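PDB 6ORM: peruvianin-I from Thevetia peruviana, which acts as a cysteine peptidase of the plant's latex, although its fold is that of a germin-like protein of the cupin superfamily. Local coordinates for residues Gly107-Ser110 against Gln115-Val118; Gln8-Ala13 against Asp35-Ser40. One frame throughout, in Å; residues are numbered along the deposited sequence.

Interaction 1: Gly107-Ser110 against Gln115-Val118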
loop_
_atom_site.group_PDB
_atom_site.type_symbol
_atom_site.label_atom_id
_atom_site.label_comp_id
_atom_site.label_asym_id
_atom_site.label_seq_id
_atom_site.Cartn_x
_atom_site.Cartn_y
_atom_site.Cartn_z
ATOM N N GLY A 107 -4.288 -20.480 -19.341
ATOM C CA GLY A 107 -2.986 -20.721 -18.748
ATOM C C GLY A 107 -2.186 -19.453 -18.552
ATOM O O GLY A 107 -2.417 -18.440 -19.217
ATOM N N PHE A 108 -1.233 -19.523 -17.619
ATOM C CA PHE A 108 -0.243 -18.472 -17.428
ATOM C C PHE A 108 1.135 -19.098 -17.259
ATOM O O PHE A 108 1.269 -20.269 -16.896
ATOM C CB PHE A 108 -0.583 -17.565 -16.228
ATOM C CG PHE A 108 -0.277 -18.171 -14.881
ATOM C CD1 PHE A 108 0.980 -18.041 -14.306
ATOM C CD2 PHE A 108 -1.260 -18.843 -14.173
ATOM C CE1 PHE A 108 1.258 -18.593 -13.066
ATOM C CE2 PHE A 108 -0.989 -19.395 -12.929
ATOM C CZ PHE A 108 0.272 -19.268 -12.376
ATOM N N TYR A 109 2.165 -18.297 -17.538
ATOM C CA TYR A 109 3.560 -18.694 -17.383
ATOM C C TYR A 109 4.166 -17.975 -16.183
ATOM O O TYR A 109 3.984 -16.762 -16.028
ATOM C CB TYR A 109 4.373 -18.369 -18.640
ATOM C CG TYR A 109 3.843 -18.993 -19.910
ATOM C CD1 TYR A 109 2.796 -18.406 -20.608
ATOM C CD2 TYR A 109 4.394 -20.164 -20.416
ATOM C CE1 TYR A 109 2.310 -18.969 -21.772
ATOM C CE2 TYR A 109 3.914 -20.734 -21.581
ATOM C CZ TYR A 109 2.870 -20.131 -22.253
ATOM O OH TYR A 109 2.386 -20.692 -23.413
ATOM N N SER A 110 4.882 -18.720 -15.344
ATOM C CA SER A 110 5.566 -18.116 -14.214
ATOM C C SER A 110 6.872 -17.459 -14.661
ATOM O O SER A 110 7.322 -17.608 -15.799
ATOM C CB SER A 110 5.838 -19.161 -13.133
ATOM O OG SER A 110 6.975 -19.943 -13.452
ATOM N N GLN A 115 7.485 -21.673 -16.633
ATOM C CA GLN A 115 6.685 -22.859 -16.360
ATOM C C GLN A 115 5.214 -22.543 -16.601
ATOM O O GLN A 115 4.704 -21.515 -16.146
ATOM C CB GLN A 115 6.899 -23.345 -14.926
ATOM C CG GLN A 115 6.009 -24.528 -14.556
ATOM C CD GLN A 115 6.517 -25.302 -13.354
ATOM O OE1 GLN A 115 7.592 -25.017 -12.827
ATOM N NE2 GLN A 115 5.740 -26.287 -12.912
ATOM N N LEU A 116 4.538 -23.428 -17.325
ATOM C CA LEU A 116 3.170 -23.192 -17.761
ATOM C C LEU A 116 2.197 -23.892 -16.824
ATOM O O LEU A 116 2.340 -25.089 -16.556
ATOM C CB LEU A 116 2.967 -23.674 -19.197
ATOM C CG LEU A 116 1.527 -23.635 -19.711
ATOM C CD1 LEU A 116 0.977 -22.212 -19.699
ATOM C CD2 LEU A 116 1.424 -24.252 -21.104
ATOM N N TYR A 117 1.231 -23.136 -16.304
ATOM C CA TYR A 117 0.127 -23.673 -15.515
ATOM C C TYR A 117 -1.145 -23.465 -16.328
ATOM O O TYR A 117 -1.588 -22.327 -16.515
ATOM C CB TYR A 117 0.056 -22.994 -14.148
ATOM C CG TYR A 117 1.359 -23.101 -13.387
ATOM C CD1 TYR A 117 2.390 -22.195 -13.606
ATOM C CD2 TYR A 117 1.576 -24.131 -12.478
ATOM C CE1 TYR A 117 3.591 -22.299 -12.930
ATOM C CE2 TYR A 117 2.775 -24.242 -11.795
ATOM C CZ TYR A 117 3.777 -23.324 -12.025
ATOM O OH TYR A 117 4.969 -23.430 -11.349
ATOM N N VAL A 118 -1.728 -24.560 -16.806
ATOM C CA VAL A 118 -2.813 -24.506 -17.779
ATOM C C VAL A 118 -3.878 -25.527 -17.402
ATOM O O VAL A 118 -3.566 -26.640 -16.969
ATOM C CB VAL A 118 -2.282 -24.752 -19.211
ATOM C CG1 VAL A 118 -1.532 -26.080 -19.290
ATOM C CG2 VAL A 118 -3.409 -24.700 -20.232
HETATM O O HOH W 1 7.121 -21.681 -11.438
#

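Interaction 2: Gln8-Ala13 against Asp35-Ser40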
loop_
_atom_site.group_PDB
_atom_site.type_symbol
_atom_site.label_atom_id
_atom_site.label_comp_id
_atom_site.label_asym_id
_atom_site.label_seq_id
_atom_site.Cartn_x
_atom_site.Cartn_y
_atom_site.Cartn_z
ATOM N N GLN A 8 -12.267 8.682 0.821
ATOM C CA GLN A 8 -13.650 9.071 1.056
ATOM C C GLN A 8 -14.526 7.943 0.521
ATOM O O GLN A 8 -14.022 6.956 -0.024
ATOM C CB GLN A 8 -13.978 10.425 0.410
ATOM C CG GLN A 8 -13.805 10.480 -1.105
ATOM C CD GLN A 8 -12.349 10.487 -1.537
ATOM O OE1 GLN A 8 -11.576 11.360 -1.146
ATOM N NE2 GLN A 8 -11.967 9.502 -2.341
ATOM N N ASP A 9 -15.844 8.091 0.687
ATOM C CA ASP A 9 -16.763 7.017 0.312
ATOM C C ASP A 9 -16.636 6.670 -1.165
ATOM O O ASP A 9 -16.432 5.507 -1.531
ATOM C CB ASP A 9 -18.203 7.419 0.627
ATOM C CG ASP A 9 -18.479 7.495 2.110
ATOM O OD1 ASP A 9 -17.581 7.161 2.911
ATOM O OD2 ASP A 9 -19.606 7.891 2.475
ATOM N N PHE A 10 -16.737 7.674 -2.031
ATOM C CA PHE A 10 -16.632 7.457 -3.464
ATOM C C PHE A 10 -16.111 8.733 -4.105
ATOM O O PHE A 10 -16.018 9.784 -3.465
ATOM C CB PHE A 10 -17.974 7.028 -4.077
ATOM C CG PHE A 10 -19.121 7.919 -3.710
ATOM C CD1 PHE A 10 -19.324 9.118 -4.374
ATOM C CD2 PHE A 10 -19.999 7.555 -2.703
ATOM C CE1 PHE A 10 -20.378 9.938 -4.037
ATOM C CE2 PHE A 10 -21.058 8.373 -2.360
ATOM C CZ PHE A 10 -21.249 9.567 -3.028
ATOM N N CYS A 11 -15.782 8.625 -5.387
ATOM C CA CYS A 11 -15.083 9.684 -6.100
ATOM C C CYS A 11 -15.241 9.448 -7.595
ATOM O O CYS A 11 -14.316 8.951 -8.246
ATOM C CB CYS A 11 -13.605 9.705 -5.696
ATOM S SG CYS A 11 -12.695 11.208 -6.100
ATOM N N LEU A 12 -16.411 9.777 -8.143
ATOM C CA LEU A 12 -16.717 9.408 -9.520
ATOM C C LEU A 12 -15.761 10.102 -10.476
ATOM O O LEU A 12 -15.585 11.321 -10.418
ATOM C CB LEU A 12 -18.156 9.785 -9.870
ATOM C CG LEU A 12 -19.272 9.466 -8.880
ATOM C CD1 LEU A 12 -20.598 9.919 -9.461
ATOM C CD2 LEU A 12 -19.303 7.989 -8.554
ATOM N N ALA A 13 -15.146 9.315 -11.356
ATOM C CA ALA A 13 -14.221 9.863 -12.336
ATOM C C ALA A 13 -14.892 10.955 -13.161
ATOM O O ALA A 13 -15.957 10.745 -13.748
ATOM C CB ALA A 13 -13.698 8.752 -13.250
ATOM N N ASP A 35 -28.017 6.322 -9.926
ATOM C CA ASP A 35 -27.685 5.900 -11.285
ATOM C C ASP A 35 -26.184 5.829 -11.525
ATOM O O ASP A 35 -25.746 5.110 -12.429
ATOM C CB ASP A 35 -28.301 6.858 -12.308
ATOM C CG ASP A 35 -29.806 6.724 -12.407
ATOM O OD1 ASP A 35 -30.317 5.607 -12.200
ATOM O OD2 ASP A 35 -30.478 7.734 -12.712
ATOM N N ASP A 36 -25.386 6.550 -10.736
ATOM C CA ASP A 36 -23.944 6.572 -10.937
ATOM C C ASP A 36 -23.257 5.293 -10.481
ATOM O O ASP A 36 -22.084 5.091 -10.812
ATOM C CB ASP A 36 -23.335 7.764 -10.200
ATOM C CG ASP A 36 -23.730 9.089 -10.814
ATOM O OD1 ASP A 36 -23.582 9.245 -12.044
ATOM O OD2 ASP A 36 -24.194 9.976 -10.065
ATOM N N PHE A 37 -23.947 4.422 -9.753
ATOM C CA PHE A 37 -23.321 3.243 -9.177
ATOM C C PHE A 37 -23.753 1.957 -9.861
ATOM O O PHE A 37 -23.345 0.871 -9.435
ATOM C CB PHE A 37 -23.601 3.201 -7.672
ATOM C CG PHE A 37 -23.029 4.383 -6.938
ATOM C CD1 PHE A 37 -21.710 4.379 -6.520
ATOM C CD2 PHE A 37 -23.797 5.514 -6.706
ATOM C CE1 PHE A 37 -21.170 5.469 -5.863
ATOM C CE2 PHE A 37 -23.263 6.609 -6.048
ATOM C CZ PHE A 37 -21.946 6.584 -5.626
ATOM N N ILE A 38 -24.562 2.055 -10.909
ATOM C CA ILE A 38 -24.895 0.931 -11.771
ATOM C C ILE A 38 -24.166 1.118 -13.097
ATOM O O ILE A 38 -23.945 2.246 -13.551
ATOM C CB ILE A 38 -26.422 0.818 -11.977
ATOM C CG1 ILE A 38 -26.783 -0.453 -12.750
ATOM C CG2 ILE A 38 -26.963 2.052 -12.679
ATOM C CD1 ILE A 38 -28.274 -0.632 -12.962
ATOM N N TYR A 39 -23.756 0.006 -13.702
ATOM C CA TYR A 39 -23.210 0.023 -15.054
ATOM C C TYR A 39 -23.837 -1.113 -15.845
ATOM O O TYR A 39 -23.807 -2.266 -15.405
ATOM C CB TYR A 39 -21.683 -0.106 -15.060
ATOM C CG TYR A 39 -21.090 0.011 -16.448
ATOM C CD1 TYR A 39 -20.969 1.249 -17.068
ATOM C CD2 TYR A 39 -20.667 -1.117 -17.142
ATOM C CE1 TYR A 39 -20.435 1.364 -18.337
ATOM C CE2 TYR A 39 -20.131 -1.012 -18.412
ATOM C CZ TYR A 39 -20.019 0.229 -19.005
ATOM O OH TYR A 39 -19.488 0.342 -20.269
ATOM N N SER A 40 -24.395 -0.788 -17.014
ATOM C CA SER A 40 -25.201 -1.730 -17.782
ATOM C C SER A 40 -24.570 -2.070 -19.128
ATOM O O SER A 40 -25.256 -2.585 -20.017
ATOM C CB SER A 40 -26.611 -1.171 -17.989
ATOM O OG SER A 40 -27.320 -1.111 -16.764
#

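Interaction 1: Gly107-Ser110 against Gln115-Val118
L116 lays its methyl CD1 over the middle of one face of the Y109 ring, 3.8 Å from the centroid and almost straight above it, a CH-pi contact. On the other side of the hairpin the F108 and Y117 rings lie nearly parallel, planes at 24°, but slid so far apart that they barely overlap; CB of Y117 sits over one face of F108, and CE1 of F108 meets CD1 of Y117 at 3.8 Å. The F108 ring takes this place with CG between its own backbone N and carbonyl carbon (chi1 77°). At the edge of the Y117 ring lie CB of S110 and, in the ring plane, a water that links Y117 OH (2.8 Å) to S110 OG (2.7 Å). S110 OG is also hydrogen-bonded to N112 N in the turn, a place suited to a small hydroxyl.

F108 and Y117 form an antiparallel hydrogen-bonded pair: Y117 N to F108 O, 2.9 Å, is almost straight at 176°, and F108 N to Y117 O completes the two bonds. S110 N donates a hydrogen bond to Q115 O (2.9 Å). Glycine suits position 107, where the strands come close: its CA is 3.9 Å from V118 CA.

This beta hairpin joins strands 104-109 and 116-121 in a cupin domain; strand 135-139 flanks 104-109 on its other edge, and F37 of a second subunit meets the F108 ring edge-to-face and also touches Y117.

Interaction 2: Gln8-Ala13 against Asp35-Ser40
The backbones of 8-13, an irregular loop, and 35-40, which runs from a 3-10 turn into the short strand 38-39, stay well apart, the nearest CA atoms being those of L12 and D36 at 7.9 Å, and only side chains bridge the gap. F37 drives its ring edge into the face of F10 in a T-shaped stack, with planes at 76° and centroids 4.9 Å apart. F37 CZ stands over the centre of the F10 ring, 3.6 Å from F10 CD2; a chi1 of 51° turns that face to F37. Two flat, apolar rings suit this buried place.

Here the N-terminal extension of a germin-like protein folds back on itself, held by the C11-C26 disulfide and by backbone hydrogen bonding of L12 with R27. Further on, I38 and Y39 continue a sheet of a second subunit across the interface.

L12 forks between two partners. Its CD2 lies 4.1 Å from F37 CE1, while CD1 rests against CB and the carboxylate of D36, 3.5 Å from D36 CG. That carboxylate has polar partners of its own: OD2 accepts a hydrogen bond from T33 N, and OD1 has a weak, long ion pair with R27.

How the interactions relate
The two contacts lie on opposite sides of the chain's centre, about 36 Å between centres and about 25 Å between nearest atoms, and share no strand. Interaction 1 is local, a hairpin whose backbone bonds set the register while side chains line both faces; it is partly buried, with Q115 exposed near the turn. Interaction 2 joins parts 22 residues apart, has no backbone pairing, and relies on mostly buried apolar contacts, with the carboxylate of the partly exposed D36 against L12. Both nevertheless touch a second subunit, and there they are complementary: the aromatic rings of 8-13 and 35-40 in one copy pack against those of 107-110 and 115-118 in another, so distant parts of one chain become neighbours in the assembly.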